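Biotin protein ligase-like protein of unknown function (Silicibacter sp., PDB 3BFM) is of unknown function but has the fold of the biotin/lipoate protein ligase family, and carries bound calcium ions in the crystal. Local coordinates at residues A78-A83 with V154-L159; L91-G95 with I226-V231; L129-P133 with D142-A148. All coordinates share one frame; numbering follows the deposited sequence. Where two conformers were deposited one is given.

Contact 1 (A78-A83 with V154-L159); sequences ALGALA and VAAPRL
Leu-82, near the C-terminal end of helix 67-82, pushes its side chain against the first turn of helix 156-175 and illustrates how two helices can pack with no polar bond between them. Its methyl CD1 ends on backbone, 3.5 Å from Leu-159 CA, and lies almost as near to Leu-159 N and the carbonyl carbon of Arg-158. The side chain gets there because CG stands anti to its own carbonyl carbon (chi1 -63°) and the chain then runs on extended, chi2 178°. Val-154, buried in the loop just before the second helix, grips the same leucine from another direction with both branches: CG1 lies 4.0 Å from Leu-82 CB, while CG2 sits 3.4 Å from Leu-82 O and reaches on to Ala-83, with 3.8 Å between Val-154 CG2 and Ala-83 CA.

Deeper in, Leu-159 packs on Leu-79 and Ala-78, and with Val-154 these residues make up the tight side. Leu-159 CD1 lies against the backbone of the first helix, 3.9 Å from Leu-79 CA, and the two leucine side chains cross obliquely, with Leu-79 CD1 and Leu-159 CD1 4.1 Å apart. Ala-78 adds only a methyl here, a small side chain consistent with the CA atoms of Ala-78 and Leu-159 lying 6.5 Å apart. Leu-146 packs against both Leu-79 and Leu-159.

The solvent side is looser. Arg-158 offers Leu-82 only the root of its side chain; the rest bends away, with Pro-157 CB over one face of its guanidinium, toward the rim, and NE in a salt bridge with Glu-161. The arrangement is typical of apolar helix-helix packing within an alpha/beta fold, here that of the biotin/lipoate ligase family.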
loop_
_atom_site.group_PDB
_atom_site.type_symbol
_atom_site.label_atom_id
_atom_site.label_comp_id
_atom_site.label_asym_id
_atom_site.label_seq_id
_atom_site.Cartn_x
_atom_site.Cartn_y
_atom_site.Cartn_z
ATOM N N ALA A 78 1.870 13.585 12.322
ATOM C CA ALA A 78 3.046 13.832 11.509
ATOM C C ALA A 78 3.731 15.108 11.970
ATOM O O ALA A 78 4.913 15.098 12.255
ATOM C CB ALA A 78 2.671 13.903 10.006
ATOM N N LEU A 79 2.991 16.206 12.095
ATOM C CA LEU A 79 3.621 17.446 12.576
ATOM C C LEU A 79 4.156 17.309 14.041
ATOM O O LEU A 79 5.286 17.734 14.347
ATOM C CB LEU A 79 2.640 18.610 12.457
ATOM C CG LEU A 79 3.179 20.027 12.661
ATOM C CD1 LEU A 79 4.464 20.254 11.849
ATOM C CD2 LEU A 79 2.090 21.026 12.258
ATOM N N GLY A 80 3.361 16.710 14.928
ATOM C CA GLY A 80 3.798 16.454 16.308
ATOM C C GLY A 80 5.085 15.649 16.465
ATOM O O GLY A 80 5.874 15.867 17.393
ATOM N N ALA A 81 5.311 14.719 15.551
ATOM C CA ALA A 81 6.571 13.974 15.520
ATOM C C ALA A 81 7.809 14.825 15.147
ATOM O O ALA A 81 8.938 14.392 15.394
ATOM C CB ALA A 81 6.454 12.802 14.557
ATOM N N LEU A 82 7.608 15.993 14.526
ATOM C CA LEU A 82 8.706 16.815 13.971
ATOM C C LEU A 82 8.846 18.203 14.596
ATOM O O LEU A 82 9.897 18.826 14.518
ATOM C CB LEU A 82 8.515 16.983 12.448
ATOM C CG LEU A 82 8.564 15.705 11.602
ATOM C CD1 LEU A 82 8.304 16.004 10.112
ATOM C CD2 LEU A 82 9.878 14.976 11.760
ATOM N N ALA A 83 7.773 18.705 15.185
ATOM C CA ALA A 83 7.725 20.077 15.661
ATOM C C ALA A 83 7.948 20.140 17.160
ATOM O O ALA A 83 7.806 19.151 17.850
ATOM C CB ALA A 83 6.365 20.674 15.350
ATOM N N VAL A 154 11.410 22.036 11.011
ATOM C CA VAL A 154 10.662 20.978 10.346
ATOM C C VAL A 154 10.928 21.088 8.838
ATOM O O VAL A 154 10.598 22.085 8.226
ATOM C CB VAL A 154 9.169 21.120 10.636
ATOM C CG1 VAL A 154 8.353 20.041 9.884
ATOM C CG2 VAL A 154 8.931 21.054 12.147
ATOM N N ALA A 155 11.537 20.071 8.248
ATOM C CA ALA A 155 11.822 20.071 6.821
ATOM C C ALA A 155 10.592 19.614 6.055
ATOM O O ALA A 155 9.941 18.652 6.472
ATOM C CB ALA A 155 12.996 19.152 6.525
ATOM N N ALA A 156 10.276 20.285 4.941
ATOM C CA ALA A 156 9.049 19.995 4.188
ATOM C C ALA A 156 9.053 18.575 3.664
ATOM O O ALA A 156 8.042 17.875 3.762
ATOM C CB ALA A 156 8.837 21.003 3.008
ATOM N N PRO A 157 10.194 18.130 3.086
ATOM C CA PRO A 157 10.233 16.739 2.632
ATOM C C PRO A 157 9.953 15.733 3.747
ATOM O O PRO A 157 9.293 14.734 3.522
ATOM C CB PRO A 157 11.687 16.558 2.140
ATOM C CG PRO A 157 12.222 17.909 1.924
ATOM C CD PRO A 157 11.457 18.843 2.815
ATOM N N ARG A 158 10.515 15.949 4.925
ATOM C CA ARG A 158 10.315 15.021 6.048
ATOM C C ARG A 158 8.881 15.032 6.538
ATOM O O ARG A 158 8.343 14.007 6.913
ATOM C CB ARG A 158 11.249 15.356 7.205
ATOM C CG ARG A 158 12.753 15.332 6.854
ATOM C CD ARG A 158 13.282 13.948 6.517
ATOM N NE ARG A 158 13.044 13.524 5.144
ATOM C CZ ARG A 158 13.738 13.933 4.081
ATOM N NH1 ARG A 158 14.701 14.843 4.198
ATOM N NH2 ARG A 158 13.431 13.457 2.885
ATOM N N LEU A 159 8.275 16.213 6.564
ATOM C CA LEU A 159 6.844 16.365 6.922
ATOM C C LEU A 159 5.896 15.623 5.946
ATOM O O LEU A 159 4.951 14.933 6.347
ATOM C CB LEU A 159 6.492 17.835 7.050
ATOM C CG LEU A 159 5.043 18.129 7.488
ATOM C CD1 LEU A 159 4.664 17.525 8.844
ATOM C CD2 LEU A 159 4.741 19.649 7.507
#

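Contact 2 (L91-G95 with I226-V231); sequences LDWNG and IPLTTV
The indole of Trp-93 carries this contact, a worked example of one aromatic ring joining two parts of a chain. Over one face lies Leu-228, whose CD1 makes a CH-pi contact 4.1 Å from the centroid of the Trp-93 six-membered ring, displaced toward the rim. At the edge, near the ring plane, stand two oxygens, Pro-227 O and Thr-230 OG1, the latter 3.6 Å from Trp-93 CH2. Ile-226 O and Val-231 CG1 approach obliquely; the carbonyl oxygen comes within 3.3 Å of Trp-93 CZ2, and the methyl within 3.7 Å of Trp-93 CZ3.

With CG anti to the backbone N (chi1 176°), the ring extends from its turn into the 226-231 segment. That turn, type I from Asp-92 to Gly-95, is also an Asx turn: Asn-94 N donates to Asp-92 OD1 over 2.9 Å, almost straight at 173°. On the other segment, Pro-227 O receives both Thr-230 N and Thr-230 OG1, which fixes the hydroxyl beside the indole edge. Replacing the indole of Trp-93 by the methyl of an alanine is likely to leave Phe-213 O without its NE1 donor and to open a gap beside Leu-228 and Val-231.

The turn links strands 89-91 and 96-99, whereas 226-231 leaves the end of strand 223-226 in the three-stranded sheet and coils into a 3-10 segment at 228-231. Trp-93 NE1 is hydrogen-bonded to Phe-213 O, and its ring also touches Met-215 on strand 215-218. From helix 67-82, Leu-68 packs on both Leu-228 and Val-231, so the ligase-family region and the C-terminal DUF4444 region meet here.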
loop_
_atom_site.group_PDB
_atom_site.type_symbol
_atom_site.label_atom_id
_atom_site.label_comp_id
_atom_site.label_asym_id
_atom_site.label_seq_id
_atom_site.Cartn_x
_atom_site.Cartn_y
_atom_site.Cartn_z
ATOM N N LEU A 91 -7.930 20.579 14.096
ATOM C CA LEU A 91 -8.577 20.211 12.852
ATOM C C LEU A 91 -9.986 20.759 12.784
ATOM O O LEU A 91 -10.808 20.485 13.660
ATOM C CB LEU A 91 -8.620 18.682 12.722
ATOM C CG LEU A 91 -7.305 17.894 12.814
ATOM C CD1 LEU A 91 -7.593 16.353 12.874
ATOM C CD2 LEU A 91 -6.351 18.279 11.651
ATOM N N ASP A 92 -10.287 21.533 11.754
ATOM C CA ASP A 92 -11.660 21.930 11.531
ATOM C C ASP A 92 -12.461 20.794 10.857
ATOM O O ASP A 92 -11.958 19.988 10.046
ATOM C CB ASP A 92 -11.714 23.210 10.700
ATOM C CG ASP A 92 -13.066 23.892 10.730
ATOM O OD1 ASP A 92 -14.069 23.259 10.323
ATOM O OD2 ASP A 92 -13.101 25.093 11.129
ATOM N N TRP A 93 -13.757 20.752 11.170
ATOM C CA TRP A 93 -14.636 19.750 10.588
ATOM C C TRP A 93 -14.579 19.783 9.052
ATOM O O TRP A 93 -14.626 18.735 8.387
ATOM C CB TRP A 93 -16.062 20.028 11.078
ATOM C CG TRP A 93 -17.081 19.149 10.509
ATOM C CD1 TRP A 93 -17.403 17.901 10.903
ATOM C CD2 TRP A 93 -17.937 19.465 9.414
ATOM N NE1 TRP A 93 -18.397 17.398 10.106
ATOM C CE2 TRP A 93 -18.737 18.336 9.168
ATOM C CE3 TRP A 93 -18.069 20.570 8.593
ATOM C CZ2 TRP A 93 -19.693 18.311 8.159
ATOM C CZ3 TRP A 93 -18.995 20.548 7.591
ATOM C CH2 TRP A 93 -19.802 19.434 7.380
ATOM N N ASN A 94 -14.481 20.988 8.511
ATOM C CA ASN A 94 -14.464 21.220 7.039
ATOM C C ASN A 94 -13.136 20.978 6.365
ATOM O O ASN A 94 -13.015 21.152 5.154
ATOM C CB ASN A 94 -14.992 22.598 6.671
ATOM C CG ASN A 94 -14.081 23.755 7.102
ATOM O OD1 ASN A 94 -12.890 23.593 7.426
ATOM N ND2 ASN A 94 -14.681 24.938 7.178
ATOM N N GLY A 95 -12.147 20.576 7.143
ATOM C CA GLY A 95 -10.826 20.299 6.599
ATOM C C GLY A 95 -9.770 21.372 6.820
ATOM O O GLY A 95 -8.578 21.109 6.582
ATOM N N ILE A 226 -25.374 18.078 9.270
ATOM C CA ILE A 226 -24.696 18.500 8.046
ATOM C C ILE A 226 -23.771 17.356 7.666
ATOM O O ILE A 226 -22.754 17.135 8.334
ATOM C CB ILE A 226 -23.910 19.792 8.252
ATOM C CG1 ILE A 226 -24.750 20.828 9.013
ATOM C CG2 ILE A 226 -23.408 20.335 6.906
ATOM C CD1 ILE A 226 -25.892 21.399 8.225
ATOM N N PRO A 227 -24.139 16.589 6.617
ATOM C CA PRO A 227 -23.281 15.470 6.278
ATOM C C PRO A 227 -21.909 15.968 5.753
ATOM O O PRO A 227 -21.820 17.017 5.118
ATOM C CB PRO A 227 -24.058 14.735 5.160
ATOM C CG PRO A 227 -25.385 15.348 5.090
ATOM C CD PRO A 227 -25.293 16.689 5.708
ATOM N N LEU A 228 -20.862 15.188 5.997
ATOM C CA LEU A 228 -19.519 15.576 5.600
ATOM C C LEU A 228 -19.363 15.614 4.065
ATOM O O LEU A 228 -18.511 16.349 3.543
ATOM C CB LEU A 228 -18.495 14.657 6.249
ATOM C CG LEU A 228 -17.029 15.080 6.106
ATOM C CD1 LEU A 228 -16.759 16.510 6.542
ATOM C CD2 LEU A 228 -16.161 14.075 6.871
ATOM N N THR A 229 -20.240 14.901 3.344
ATOM C CA THR A 229 -20.323 15.005 1.875
ATOM C C THR A 229 -20.474 16.442 1.344
ATOM O O THR A 229 -20.031 16.736 0.210
ATOM C CB THR A 229 -21.420 14.082 1.289
ATOM O OG1 THR A 229 -22.652 14.332 1.958
ATOM C CG2 THR A 229 -21.096 12.636 1.514
ATOM N N THR A 230 -21.003 17.356 2.167
ATOM C CA THR A 230 -21.126 18.751 1.801
ATOM C C THR A 230 -19.791 19.473 1.539
ATOM O O THR A 230 -19.787 20.503 0.882
ATOM C CB THR A 230 -21.964 19.573 2.829
ATOM O OG1 THR A 230 -21.248 19.680 4.055
ATOM C CG2 THR A 230 -23.326 18.921 3.050
ATOM N N VAL A 231 -18.671 18.939 2.028
ATOM C CA VAL A 231 -17.365 19.592 1.844
ATOM C C VAL A 231 -16.620 19.048 0.628
ATOM O O VAL A 231 -15.537 19.502 0.324
ATOM C CB VAL A 231 -16.479 19.485 3.126
ATOM C CG1 VAL A 231 -17.302 19.838 4.397
ATOM C CG2 VAL A 231 -15.909 18.109 3.270
#

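Contact 3 (L129-P133 with D142-A148); sequences LPLWP and DETALYA
Two successive backbone bonds join the end of strand 123-130 to the 142-148 loop. Leu-146 N donates to Pro-130 O over 2.9 Å, practically straight at 178°, although the donor stands tilted out of the carbonyl plane. Tyr-147 N then reaches Leu-131 O, also at 2.9 Å, more bent but lying in the carbonyl plane. Such pairing shows how a loop can be fixed by main-chain bonds without forming a long strand pair.

Around these bonds the packing is close. Ala-145 CB packs against the backbone of Leu-131 to Pro-133, 3.5 Å from Leu-131 O. Leu-131 and Leu-146 run alongside each other and touch through their CD2 methyls, and Leu-146 CD2 also meets Leu-129 CD2 at 3.9 Å. Farther out, Tyr-147 CB rests on one face of the Trp-132 indole, 3.4 Å from the centroid of its six-membered ring. The tyrosine ring turns its edge to that face, an edge-to-face pair with planes at 60°. Having CG anti to the carbonyl carbon (chi1 -65°), Trp-132 brings its indole back over Tyr-147 although the side chain sets out away from the loop. At the other end the Pro-130 ring meets Asp-142, its CG 3.7 Å from Asp-142 OD2, while Asp-142 OD1 accepts a hydrogen bond from Gly-105 N.

Beyond the two segments, Leu-131 continues onto Ala-156 of helix 156-175, and Phe-75 of helix 67-82 touches Leu-129. On the neighbouring strand 102-111, Cys-104 meets Pro-130 and Thr-144, placing the loop beside the seven-stranded sheet.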
loop_
_atom_site.group_PDB
_atom_site.type_symbol
_atom_site.label_atom_id
_atom_site.label_comp_id
_atom_site.label_asym_id
_atom_site.label_seq_id
_atom_site.Cartn_x
_atom_site.Cartn_y
_atom_site.Cartn_z
ATOM N N LEU A 129 -0.371 23.474 2.578
ATOM C CA LEU A 129 0.180 24.021 3.784
ATOM C C LEU A 129 1.140 25.152 3.445
ATOM O O LEU A 129 2.181 24.922 2.784
ATOM C CB LEU A 129 0.894 22.922 4.597
ATOM C CG LEU A 129 1.492 23.248 5.962
ATOM C CD1 LEU A 129 0.359 23.450 6.991
ATOM C CD2 LEU A 129 2.481 22.167 6.496
ATOM N N PRO A 130 0.800 26.368 3.886
ATOM C CA PRO A 130 1.755 27.455 3.747
ATOM C C PRO A 130 2.926 27.339 4.686
ATOM O O PRO A 130 2.753 27.051 5.842
ATOM C CB PRO A 130 0.923 28.681 4.078
ATOM C CG PRO A 130 -0.144 28.202 4.988
ATOM C CD PRO A 130 -0.447 26.806 4.554
ATOM N N LEU A 131 4.130 27.567 4.164
ATOM C CA LEU A 131 5.355 27.439 4.949
ATOM C C LEU A 131 5.843 28.820 5.362
ATOM O O LEU A 131 6.185 29.012 6.514
ATOM C CB LEU A 131 6.402 26.714 4.144
ATOM C CG LEU A 131 6.033 25.284 3.739
ATOM C CD1 LEU A 131 7.182 24.717 2.850
ATOM C CD2 LEU A 131 5.786 24.376 4.925
ATOM N N TRP A 132 5.878 29.757 4.427
ATOM C CA TRP A 132 6.073 31.177 4.722
ATOM C C TRP A 132 4.851 31.946 4.231
ATOM O O TRP A 132 4.180 31.504 3.304
ATOM C CB TRP A 132 7.270 31.707 3.956
ATOM C CG TRP A 132 8.553 31.093 4.391
ATOM C CD1 TRP A 132 9.360 30.308 3.641
ATOM C CD2 TRP A 132 9.205 31.245 5.660
ATOM N NE1 TRP A 132 10.456 29.959 4.362
ATOM C CE2 TRP A 132 10.384 30.521 5.601
ATOM C CE3 TRP A 132 8.905 31.941 6.837
ATOM C CZ2 TRP A 132 11.269 30.428 6.692
ATOM C CZ3 TRP A 132 9.767 31.852 7.912
ATOM C CH2 TRP A 132 10.942 31.101 7.831
ATOM N N PRO A 133 4.555 33.094 4.831
ATOM C CA PRO A 133 3.328 33.779 4.374
ATOM C C PRO A 133 3.485 34.364 2.980
ATOM O O PRO A 133 4.524 34.905 2.672
ATOM C CB PRO A 133 3.131 34.898 5.404
ATOM C CG PRO A 133 4.051 34.596 6.519
ATOM C CD PRO A 133 5.192 33.804 5.945
ATOM N N ASP A 142 -5.642 32.041 4.884
ATOM C CA ASP A 142 -4.627 31.722 5.899
ATOM C C ASP A 142 -4.241 32.916 6.749
ATOM O O ASP A 142 -4.012 33.990 6.227
ATOM C CB ASP A 142 -3.365 31.157 5.228
ATOM C CG ASP A 142 -3.629 29.845 4.487
ATOM O OD1 ASP A 142 -4.379 28.988 5.012
ATOM O OD2 ASP A 142 -3.091 29.691 3.369
ATOM N N GLU A 143 -4.117 32.699 8.049
ATOM C CA GLU A 143 -3.728 33.731 8.998
ATOM C C GLU A 143 -2.266 33.635 9.436
ATOM O O GLU A 143 -1.710 34.594 9.972
ATOM C CB GLU A 143 -4.654 33.654 10.214
ATOM C CG GLU A 143 -6.109 33.681 9.820
ATOM C CD GLU A 143 -7.086 33.416 10.974
ATOM O OE1 GLU A 143 -6.906 32.463 11.779
ATOM O OE2 GLU A 143 -8.083 34.166 11.037
ATOM N N THR A 144 -1.635 32.483 9.215
ATOM C CA THR A 144 -0.228 32.303 9.544
ATOM C C THR A 144 0.372 31.317 8.545
ATOM O O THR A 144 -0.239 31.000 7.531
ATOM C CB THR A 144 -0.041 31.812 10.992
ATOM O OG1 THR A 144 1.341 31.908 11.383
ATOM C CG2 THR A 144 -0.521 30.378 11.166
ATOM N N ALA A 145 1.580 30.864 8.839
ATOM C CA ALA A 145 2.283 29.906 8.011
ATOM C C ALA A 145 3.149 29.107 8.962
ATOM O O ALA A 145 3.518 29.592 10.034
ATOM C CB ALA A 145 3.128 30.591 6.956
ATOM N N LEU A 146 3.484 27.888 8.568
ATOM C CA LEU A 146 4.164 26.946 9.435
ATOM C C LEU A 146 5.435 27.491 10.060
ATOM O O LEU A 146 5.646 27.338 11.259
ATOM C CB LEU A 146 4.529 25.667 8.681
ATOM C CG LEU A 146 4.899 24.480 9.581
ATOM C CD1 LEU A 146 3.704 23.952 10.338
ATOM C CD2 LEU A 146 5.512 23.404 8.676
ATOM N N TYR A 147 6.285 28.115 9.242
ATOM C CA TYR A 147 7.583 28.564 9.715
ATOM C C TYR A 147 7.454 29.864 10.496
ATOM O O TYR A 147 8.405 30.296 11.151
ATOM C CB TYR A 147 8.589 28.687 8.558
ATOM C CG TYR A 147 8.941 27.367 7.933
ATOM C CD1 TYR A 147 8.952 26.194 8.675
ATOM C CD2 TYR A 147 9.322 27.283 6.601
ATOM C CE1 TYR A 147 9.263 24.994 8.093
ATOM C CE2 TYR A 147 9.649 26.087 6.006
ATOM C CZ TYR A 147 9.635 24.939 6.752
ATOM O OH TYR A 147 9.967 23.734 6.143
ATOM N N ALA A 148 6.279 30.478 10.433
ATOM C CA ALA A 148 5.971 31.615 11.288
ATOM C C ALA A 148 5.592 31.155 12.701
ATOM O O ALA A 148 5.596 31.965 13.625
ATOM C CB ALA A 148 4.838 32.472 10.666
#

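Contacts 1 and 3 form one continuous region: their centres lie 14 Å apart, and contact 3 falls inside the chain loop that contact 1 closes. They meet where Tyr-147 OH lies 2.7 Å from Val-154 O, a probable hydrogen bond, and where Leu-159 CD2 packs 3.5 Å from Leu-129 CD2. Contact 2 stands apart, with its centre about 25 Å from that of contact 1 and 22 Å from that of contact 3, and its nearest atoms about 9 Å from each. It joins the C-terminal region to the ligase-like body, within which contacts 1 and 3 lie. The side chain of Leu-131 in contact 3 is about 14 Å from a bound calcium ion.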